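Local coordinates for invasion protein InvA (Salmonella enterica, PDB 2X49) that belongs to the export apparatus of a type III secretion system and takes part in invasion of the intestinal epithelium; the chain is the protein's C-terminal domain, at residues L77-N82 / V121-L126. Residues are numbered along the deposited sequence; the frame is centred on the assembly and turned at random.
Sequences LMRVVN and VLRNAL
R79 and R123 face each other as the hydrogen-bonded pair of two short antiparallel strands, 78-80 and 122-124, whose axes approach to 4.6 Å, with their N-to-C directions 149° apart. R79 N reaches R123 O at 2.9 Å and R123 N returns to R79 O at 2.8 Å. V81 N, bonded to V121 O, carries the ladder past the strand, and N82 closes it with its side chain: CG sits between backbone N and carbonyl carbon (chi1 64°), and OD1 accepts V121 N at 2.9 Å, the donor tilted from the amide plane. On the arginine face the two side chains lie side by side, pointing the same way, their guanidinium planes nearly perpendicular. NH1 of R79 and NH1 of R123 are 3.1 Å apart, two donors, a proximity that E128 and D289 probably offset by salt bridges to both arginines. V81 CG2 lies over the centre of the R123 guanidinium, 3.8 Å above its plane. On the other face, the M78 side chain, bent at chi2 and chi3, brings CE to L122 CB (3.9 Å), and V80 CG2 meets L122 CD2, beside helix 109-116. N124 N-caps helix 125-139 through OD1 and D127 N. The pair closes one side of a four-stranded antiparallel sheet, 122-124 outermost.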
# COMPACT_ATOMS: atom_id res chain seq x y z
N LEU A 77 19.63 6.47 -12.63
CA LEU A 77 19.64 7.56 -11.58
C LEU A 77 19.22 6.97 -10.22
O LEU A 77 18.96 5.79 -10.09
CB LEU A 77 18.74 8.75 -11.98
CG LEU A 77 18.94 9.43 -13.36
CD1 LEU A 77 17.97 10.57 -13.65
CD2 LEU A 77 20.42 9.93 -13.40
N MET A 78 19.19 7.87 -9.23
CA MET A 78 18.83 7.59 -7.85
C MET A 78 17.64 8.44 -7.45
O MET A 78 17.60 9.63 -7.69
CB MET A 78 20.00 7.90 -6.90
CG MET A 78 21.20 7.08 -7.13
SD MET A 78 20.97 5.35 -6.73
CE MET A 78 20.95 5.46 -4.92
N ARG A 79 16.70 7.84 -6.73
CA ARG A 79 15.57 8.62 -6.24
C ARG A 79 15.80 9.21 -4.87
O ARG A 79 16.24 8.50 -3.95
CB ARG A 79 14.31 7.76 -6.21
CG ARG A 79 13.13 8.61 -5.83
CD ARG A 79 11.78 7.90 -5.69
NE ARG A 79 10.93 8.72 -4.81
CZ ARG A 79 10.08 8.25 -3.91
NH1 ARG A 79 9.90 6.94 -3.76
NH2 ARG A 79 9.39 9.10 -3.14
N VAL A 80 15.47 10.49 -4.74
CA VAL A 80 15.50 11.24 -3.45
C VAL A 80 14.14 11.11 -2.81
O VAL A 80 13.18 11.79 -3.14
CB VAL A 80 15.88 12.74 -3.59
CG1 VAL A 80 16.19 13.35 -2.18
CG2 VAL A 80 17.11 12.90 -4.46
N VAL A 81 14.08 10.23 -1.84
CA VAL A 81 12.77 9.87 -1.19
C VAL A 81 12.16 11.03 -0.41
O VAL A 81 10.97 11.32 -0.54
CB VAL A 81 12.88 8.59 -0.32
CG1 VAL A 81 11.55 8.23 0.42
CG2 VAL A 81 13.36 7.36 -1.17
N ASN A 82 12.98 11.70 0.38
CA ASN A 82 12.56 12.84 1.20
C ASN A 82 13.05 14.17 0.63
O ASN A 82 13.55 15.06 1.31
CB ASN A 82 12.97 12.67 2.67
CG ASN A 82 14.47 12.62 2.87
OD1 ASN A 82 15.20 12.40 1.92
ND2 ASN A 82 14.94 12.81 4.11
N VAL A 121 17.57 10.74 2.03
CA VAL A 121 17.49 9.30 1.87
C VAL A 121 17.29 8.98 0.40
O VAL A 121 16.44 9.55 -0.26
CB VAL A 121 16.31 8.72 2.70
CG1 VAL A 121 16.01 7.31 2.31
CG2 VAL A 121 16.61 8.83 4.19
N LEU A 122 18.15 8.10 -0.10
CA LEU A 122 18.12 7.70 -1.51
C LEU A 122 17.68 6.27 -1.68
O LEU A 122 17.89 5.39 -0.83
CB LEU A 122 19.49 7.89 -2.18
CG LEU A 122 20.18 9.24 -2.12
CD1 LEU A 122 21.65 9.01 -2.51
CD2 LEU A 122 19.58 10.28 -3.05
N ARG A 123 17.03 6.06 -2.79
CA ARG A 123 16.62 4.74 -3.22
C ARG A 123 17.11 4.44 -4.65
O ARG A 123 16.93 5.25 -5.56
CB ARG A 123 15.09 4.65 -3.16
CG ARG A 123 14.51 3.29 -3.20
CD ARG A 123 12.96 3.32 -3.08
NE ARG A 123 12.58 3.59 -1.69
CZ ARG A 123 11.39 4.03 -1.27
NH1 ARG A 123 10.42 4.32 -2.12
NH2 ARG A 123 11.22 4.24 0.03
N ASN A 124 17.71 3.27 -4.83
CA ASN A 124 18.06 2.84 -6.19
C ASN A 124 16.88 2.48 -7.02
O ASN A 124 15.76 2.21 -6.54
CB ASN A 124 19.10 1.72 -6.22
CG ASN A 124 18.58 0.41 -5.76
OD1 ASN A 124 17.55 -0.08 -6.21
ND2 ASN A 124 19.36 -0.24 -4.88
N ALA A 125 17.13 2.52 -8.31
CA ALA A 125 16.07 2.51 -9.28
C ALA A 125 15.24 1.20 -9.26
O ALA A 125 13.99 1.23 -9.33
CB ALA A 125 16.55 2.87 -10.69
N LEU A 126 15.92 0.06 -9.11
CA LEU A 126 15.22 -1.26 -9.11
C LEU A 126 14.41 -1.43 -7.81
O LEU A 126 13.32 -2.01 -7.79
CB LEU A 126 16.19 -2.41 -9.37
CG LEU A 126 16.69 -2.51 -10.82
CD1 LEU A 126 17.71 -3.66 -10.97
CD2 LEU A 126 15.55 -2.67 -11.81
O HOH W 1 19.98 2.65 -9.02